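Aldehyde dehydrogenase (Listeria monocytogenes, PDB 3K9D) probably oxidises or reduces aldehyde or oxo groups with NAD or NADP as the partner cofactor. Local coordinates at residues 14-22 against 185-193; 151-159 against 170-178. All coordinates share one frame; numbering follows the deposited sequence.

From the N terminus the chain first runs through helix 6-28, whose residues 14-22 wait for a partner 163 residues further on. Before that partner arrives, strand 138-143, helix 148-164 and strand 172-174 form a beta-alpha-beta unit, and contact 2 closes its short loop, with only ten residues between 151-159 and 170-178. Helix 180-188 then follows, and contact 1 closes the long loop in which contact 2 is nested. Both reach the same mixed sheet, their centres about 15 Å apart. They also touch directly: Val-14 packs on Met-175 and Leu-17 on the backbone at Cys-174, so helix 6-28 meets both second segments.

Contact 1 of 2, residues 14-22 against 185-193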
# COMPACT_ATOMS: atom_id res chain seq x y z
N VAL A 14 -25.18 -4.53 -1.90
CA VAL A 14 -23.79 -4.32 -1.54
C VAL A 14 -23.59 -3.91 -0.06
O VAL A 14 -22.74 -4.46 0.64
CB VAL A 14 -23.16 -3.31 -2.52
CG1 VAL A 14 -21.85 -2.81 -2.03
CG2 VAL A 14 -23.01 -3.97 -3.89
N ARG A 15 -24.40 -2.96 0.42
CA ARG A 15 -24.45 -2.62 1.85
C ARG A 15 -24.83 -3.81 2.76
O ARG A 15 -24.25 -3.97 3.82
CB ARG A 15 -25.42 -1.46 2.08
CG ARG A 15 -25.07 -0.18 1.33
CD ARG A 15 -26.04 0.92 1.71
NE ARG A 15 -25.97 2.09 0.84
CZ ARG A 15 -26.86 3.09 0.85
NH1 ARG A 15 -27.89 3.06 1.68
NH2 ARG A 15 -26.72 4.12 0.03
N ASN A 16 -25.77 -4.65 2.32
CA ASN A 16 -26.13 -5.87 3.07
C ASN A 16 -24.97 -6.86 3.10
O ASN A 16 -24.60 -7.37 4.15
CB ASN A 16 -27.38 -6.54 2.49
CG ASN A 16 -28.62 -5.67 2.60
OD1 ASN A 16 -28.73 -4.82 3.48
ND2 ASN A 16 -29.57 -5.89 1.70
N LEU A 17 -24.39 -7.10 1.93
CA LEU A 17 -23.23 -7.98 1.76
C LEU A 17 -21.99 -7.55 2.57
O LEU A 17 -21.33 -8.39 3.17
CB LEU A 17 -22.87 -8.09 0.26
CG LEU A 17 -23.88 -8.84 -0.63
CD1 LEU A 17 -23.48 -8.72 -2.09
CD2 LEU A 17 -24.01 -10.28 -0.23
N ILE A 18 -21.69 -6.26 2.57
CA ILE A 18 -20.60 -5.71 3.39
C ILE A 18 -20.87 -5.89 4.90
O ILE A 18 -19.99 -6.32 5.65
CB ILE A 18 -20.32 -4.23 3.01
CG1 ILE A 18 -19.59 -4.17 1.67
CG2 ILE A 18 -19.50 -3.52 4.09
CD1 ILE A 18 -19.63 -2.81 1.06
N GLU A 19 -22.11 -5.60 5.31
CA GLU A 19 -22.58 -5.77 6.70
C GLU A 19 -22.42 -7.20 7.24
O GLU A 19 -21.98 -7.39 8.38
CB GLU A 19 -24.05 -5.34 6.79
CG GLU A 19 -24.61 -5.16 8.19
CD GLU A 19 -26.12 -5.03 8.20
OE1 GLU A 19 -26.81 -5.90 7.62
OE2 GLU A 19 -26.64 -4.05 8.78
N SER A 20 -22.79 -8.19 6.42
CA SER A 20 -22.63 -9.60 6.77
C SER A 20 -21.16 -9.99 6.81
O SER A 20 -20.73 -10.70 7.71
CB SER A 20 -23.36 -10.50 5.75
OG SER A 20 -24.76 -10.40 5.89
N ALA A 21 -20.40 -9.51 5.83
CA ALA A 21 -18.97 -9.77 5.77
C ALA A 21 -18.23 -9.15 6.95
O ALA A 21 -17.26 -9.73 7.43
CB ALA A 21 -18.40 -9.28 4.45
N ASN A 22 -18.71 -7.99 7.40
CA ASN A 22 -18.16 -7.28 8.56
C ASN A 22 -18.26 -8.14 9.82
O ASN A 22 -17.25 -8.43 10.47
CB ASN A 22 -18.90 -5.95 8.74
CG ASN A 22 -18.17 -4.98 9.64
OD1 ASN A 22 -16.94 -4.92 9.64
ND2 ASN A 22 -18.93 -4.22 10.40
N GLN A 185 -20.35 1.62 -4.74
CA GLN A 185 -20.72 1.51 -3.33
C GLN A 185 -19.78 0.54 -2.62
O GLN A 185 -19.33 0.82 -1.51
CB GLN A 185 -22.20 1.11 -3.16
CG GLN A 185 -22.68 0.87 -1.71
CD GLN A 185 -22.56 2.10 -0.79
OE1 GLN A 185 -23.53 2.80 -0.57
NE2 GLN A 185 -21.38 2.34 -0.25
N LEU A 186 -19.46 -0.58 -3.27
CA LEU A 186 -18.53 -1.56 -2.71
C LEU A 186 -17.15 -0.97 -2.45
O LEU A 186 -16.55 -1.23 -1.40
CB LEU A 186 -18.40 -2.80 -3.61
CG LEU A 186 -17.40 -3.89 -3.15
CD1 LEU A 186 -17.82 -4.57 -1.81
CD2 LEU A 186 -17.21 -4.96 -4.22
N MET A 187 -16.66 -0.19 -3.40
CA MET A 187 -15.35 0.40 -3.29
C MET A 187 -15.34 1.55 -2.26
O MET A 187 -14.39 1.65 -1.50
CB MET A 187 -14.84 0.92 -4.66
CG MET A 187 -14.50 -0.17 -5.70
SD MET A 187 -13.78 0.50 -7.23
CE MET A 187 -15.04 1.67 -7.72
N LYS A 188 -16.37 2.39 -2.27
CA LYS A 188 -16.42 3.61 -1.41
C LYS A 188 -16.80 3.38 0.05
O LYS A 188 -16.46 4.19 0.91
CB LYS A 188 -17.32 4.70 -2.02
CG LYS A 188 -16.69 5.46 -3.20
CD LYS A 188 -17.62 6.54 -3.75
CE LYS A 188 -16.99 7.30 -4.93
NZ LYS A 188 -15.99 8.33 -4.53
N HIS A 189 -17.51 2.29 0.32
CA HIS A 189 -18.01 1.98 1.67
C HIS A 189 -16.95 2.05 2.78
O HIS A 189 -15.81 1.63 2.58
CB HIS A 189 -18.67 0.61 1.71
CG HIS A 189 -19.79 0.51 2.70
ND1 HIS A 189 -19.59 0.26 4.04
CD2 HIS A 189 -21.13 0.66 2.54
CE1 HIS A 189 -20.76 0.24 4.66
NE2 HIS A 189 -21.71 0.49 3.78
N LYS A 190 -17.36 2.58 3.92
CA LYS A 190 -16.52 2.74 5.11
C LYS A 190 -16.02 1.40 5.68
O LYS A 190 -14.88 1.30 6.16
CB LYS A 190 -17.31 3.52 6.16
CG LYS A 190 -16.53 3.91 7.40
CD LYS A 190 -17.46 4.08 8.60
CE LYS A 190 -16.82 3.54 9.87
NZ LYS A 190 -15.45 4.09 10.09
N ASP A 191 -16.87 0.38 5.62
CA ASP A 191 -16.57 -0.94 6.17
C ASP A 191 -15.73 -1.85 5.25
O ASP A 191 -15.16 -2.86 5.70
CB ASP A 191 -17.85 -1.60 6.66
CG ASP A 191 -18.45 -0.86 7.83
OD1 ASP A 191 -17.65 -0.35 8.65
OD2 ASP A 191 -19.69 -0.76 7.95
N THR A 192 -15.62 -1.44 3.98
CA THR A 192 -14.65 -2.00 3.05
C THR A 192 -13.23 -1.54 3.40
O THR A 192 -12.94 -0.34 3.39
CB THR A 192 -15.00 -1.59 1.60
OG1 THR A 192 -16.33 -2.03 1.30
CG2 THR A 192 -14.01 -2.21 0.59
N ALA A 193 -12.35 -2.50 3.70
CA ALA A 193 -11.01 -2.19 4.20
C ALA A 193 -9.94 -2.04 3.12
O ALA A 193 -8.94 -1.32 3.30
CB ALA A 193 -10.58 -3.24 5.18
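Val-14 opens the contact by laying CG1 against the backbone of helix 180-188, 3.5 Å from the N of Leu-186 and 3.8 Å from its CB. A chi1 of 167° sets this branch anti to the backbone N of Val-14 and so onto Leu-186. The next residue, Arg-15, supplies the polar link: its chain runs extended from CG to NE, and NE donates to OE1 of Gln-185 at 2.9 Å with an N-H...O angle of 157°. The oxygen lies in the guanidinium plane; the guanidinium and amide planes are 82° apart, and the donor stands above the carbonyl plane rather than on a lone pair.

The middle of the contact joins helix 6-28 to the short connection in which His-189 is the first residue to leave helical backbone angles, before strand 192-197 of the mixed sheet. Here Ile-18, the residue most covered by the other segment, spreads its two branches. CD1 reaches CD1 of Leu-186 at 3.8 Å and OG1 of Thr-192 at 3.4 Å; that hydroxyl is already committed to the O of Leu-186 in a 2.8 Å bond. CG2 touches CB of Asp-191 at 3.6 Å and sits over a face of the His-189 imidazole, 4.1 Å from the ring centroid, a CH-pi contact. Ring rotation is constrained from the edge, where the backbone N of Asp-191 donates to ND1 of His-189. One turn further along the helix, Asn-22 approaches the carboxylate of Asp-191 more loosely.

Contact 2 of 2, residues 151-159 against 170-178; sequences ILETVRIIS and GAISCMTVP
Cys-174 meets three helix side chains at once. Its SG, anti to the backbone N (chi1 -171°), lies 3.8 Å from CG2 of Ile-151, and CD2 of Leu-152 touches the same sulfur. Its CB receives CG2 of Val-155 at 3.8 Å, while CG1 of Val-155 reaches back along the strand to 4.3 Å from CG2 of Ile-172. Beyond the strand end, CD2 of Leu-152 also lies 3.9 Å from CG2 of Thr-176, whose hydroxyl bonds to Glu-13. At the other end, OG of Ser-159 lies 3.1 Å from O of Ile-172; Glu-163 is a weak second partner, so the destination of its proton is unsettled. A water accepts from N of Ile-172 at 3.1 Å and has a weak link to OG of Ser-159.

The segments are near antiparallel: helix 151-159 runs at 163° to strand 172-174, with axes 8.2 Å apart. This is the return half of a beta-alpha-beta crossover, and strand 172-174 pairs in parallel with strand 138-143 through backbone bonds at Ile-139 and Phe-141. On the helix's other flanks, Thr-154 packs against helices 121-134 and 51-62, and Arg-156 grips Glu-153 side-on with two nitrogens. The interface chemistry is thus mainly apolar, with its polar exchange at the Ser-159 end, whereas the O of Met-175, with no clear partner, is buried against the apolar surface of Leu-152 CD2.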
# COMPACT_ATOMS: atom_id res chain seq x y z
N ILE A 151 -19.07 -16.88 -11.93
CA ILE A 151 -18.51 -16.31 -10.70
C ILE A 151 -19.38 -16.66 -9.51
O ILE A 151 -18.87 -17.17 -8.53
CB ILE A 151 -18.29 -14.78 -10.81
CG1 ILE A 151 -17.21 -14.48 -11.87
CG2 ILE A 151 -17.78 -14.22 -9.50
CD1 ILE A 151 -17.24 -13.06 -12.35
N LEU A 152 -20.68 -16.42 -9.63
CA LEU A 152 -21.66 -16.76 -8.60
C LEU A 152 -21.60 -18.21 -8.21
O LEU A 152 -21.62 -18.52 -7.02
CB LEU A 152 -23.09 -16.39 -9.05
CG LEU A 152 -23.56 -14.94 -8.96
CD1 LEU A 152 -24.99 -14.84 -9.43
CD2 LEU A 152 -23.43 -14.43 -7.52
N GLU A 153 -21.48 -19.10 -9.20
CA GLU A 153 -21.38 -20.55 -8.93
C GLU A 153 -20.05 -20.97 -8.28
O GLU A 153 -20.07 -21.83 -7.40
CB GLU A 153 -21.73 -21.38 -10.17
CG GLU A 153 -21.55 -22.90 -10.02
CD GLU A 153 -22.58 -23.55 -9.09
OE1 GLU A 153 -23.43 -22.85 -8.51
OE2 GLU A 153 -22.54 -24.78 -8.94
N THR A 154 -18.94 -20.36 -8.68
CA THR A 154 -17.64 -20.48 -7.97
C THR A 154 -17.76 -20.04 -6.50
O THR A 154 -17.29 -20.72 -5.59
CB THR A 154 -16.54 -19.61 -8.61
OG1 THR A 154 -16.53 -19.80 -10.03
CG2 THR A 154 -15.16 -19.94 -8.04
N VAL A 155 -18.40 -18.88 -6.30
CA VAL A 155 -18.63 -18.36 -4.96
C VAL A 155 -19.52 -19.31 -4.16
O VAL A 155 -19.18 -19.65 -3.03
CB VAL A 155 -19.20 -16.91 -4.99
CG1 VAL A 155 -19.73 -16.50 -3.59
CG2 VAL A 155 -18.14 -15.95 -5.46
N ARG A 156 -20.63 -19.75 -4.75
CA ARG A 156 -21.53 -20.71 -4.10
C ARG A 156 -20.80 -21.98 -3.64
O ARG A 156 -20.98 -22.42 -2.49
CB ARG A 156 -22.68 -21.09 -5.04
CG ARG A 156 -23.87 -21.77 -4.32
CD ARG A 156 -24.79 -22.49 -5.29
NE ARG A 156 -24.12 -23.59 -5.99
CZ ARG A 156 -24.04 -24.84 -5.54
NH1 ARG A 156 -24.57 -25.18 -4.37
NH2 ARG A 156 -23.41 -25.76 -6.27
N ILE A 157 -19.97 -22.54 -4.52
CA ILE A 157 -19.25 -23.80 -4.27
C ILE A 157 -18.20 -23.69 -3.15
O ILE A 157 -18.20 -24.51 -2.23
CB ILE A 157 -18.62 -24.39 -5.57
CG1 ILE A 157 -19.71 -25.03 -6.45
CG2 ILE A 157 -17.53 -25.42 -5.26
CD1 ILE A 157 -19.23 -25.43 -7.84
N ILE A 158 -17.33 -22.69 -3.22
CA ILE A 158 -16.23 -22.61 -2.25
C ILE A 158 -16.71 -22.11 -0.87
O ILE A 158 -16.09 -22.41 0.15
CB ILE A 158 -15.00 -21.81 -2.80
CG1 ILE A 158 -15.33 -20.33 -2.94
CG2 ILE A 158 -14.50 -22.44 -4.13
CD1 ILE A 158 -14.22 -19.52 -3.60
N SER A 159 -17.84 -21.40 -0.88
CA SER A 159 -18.50 -20.83 0.29
C SER A 159 -19.09 -21.94 1.15
O SER A 159 -18.89 -21.96 2.36
CB SER A 159 -19.63 -19.90 -0.16
OG SER A 159 -19.81 -18.82 0.73
N GLY A 170 -21.60 -15.56 5.17
CA GLY A 170 -21.43 -14.16 4.77
C GLY A 170 -20.00 -13.68 4.65
O GLY A 170 -19.76 -12.55 4.17
N ALA A 171 -19.05 -14.53 5.05
CA ALA A 171 -17.62 -14.23 4.92
C ALA A 171 -17.15 -14.28 3.48
O ALA A 171 -16.17 -13.64 3.13
CB ALA A 171 -16.79 -15.19 5.75
N ILE A 172 -17.84 -15.05 2.65
CA ILE A 172 -17.51 -15.13 1.21
C ILE A 172 -18.79 -14.90 0.41
O ILE A 172 -19.71 -15.72 0.45
CB ILE A 172 -16.88 -16.50 0.82
CG1 ILE A 172 -15.62 -16.77 1.66
CG2 ILE A 172 -16.60 -16.56 -0.69
CD1 ILE A 172 -15.33 -18.22 1.87
N SER A 173 -18.85 -13.77 -0.28
CA SER A 173 -20.08 -13.40 -0.97
C SER A 173 -19.80 -12.71 -2.30
O SER A 173 -18.65 -12.41 -2.63
CB SER A 173 -20.97 -12.52 -0.06
OG SER A 173 -20.32 -11.30 0.28
N CYS A 174 -20.86 -12.45 -3.05
CA CYS A 174 -20.75 -11.87 -4.38
C CYS A 174 -22.02 -11.10 -4.68
O CYS A 174 -23.11 -11.59 -4.37
CB CYS A 174 -20.57 -12.99 -5.41
SG CYS A 174 -20.16 -12.49 -7.10
N MET A 175 -21.87 -9.90 -5.25
CA MET A 175 -22.99 -9.17 -5.85
C MET A 175 -23.68 -10.04 -6.90
O MET A 175 -23.02 -10.66 -7.75
CB MET A 175 -22.50 -7.88 -6.53
CG MET A 175 -21.73 -6.90 -5.63
SD MET A 175 -20.85 -5.64 -6.55
CE MET A 175 -22.20 -5.00 -7.55
N THR A 176 -25.01 -10.09 -6.84
CA THR A 176 -25.80 -10.91 -7.75
C THR A 176 -26.37 -10.08 -8.90
O THR A 176 -26.80 -10.63 -9.92
CB THR A 176 -26.95 -11.63 -7.01
OG1 THR A 176 -27.84 -10.66 -6.44
CG2 THR A 176 -26.39 -12.52 -5.91
N VAL A 177 -26.35 -8.76 -8.70
CA VAL A 177 -26.78 -7.76 -9.68
C VAL A 177 -25.61 -6.80 -9.99
O VAL A 177 -25.35 -5.86 -9.21
CB VAL A 177 -28.01 -6.94 -9.16
CG1 VAL A 177 -28.50 -5.97 -10.23
CG2 VAL A 177 -29.15 -7.84 -8.70
N PRO A 178 -24.90 -7.02 -11.11
CA PRO A 178 -23.77 -6.16 -11.45
C PRO A 178 -24.22 -4.80 -11.95
O PRO A 178 -24.91 -4.71 -12.96
CB PRO A 178 -23.04 -6.92 -12.57
CG PRO A 178 -23.77 -8.19 -12.76
CD PRO A 178 -25.12 -8.06 -12.13
O HOH W 1 -18.92 -17.73 3.90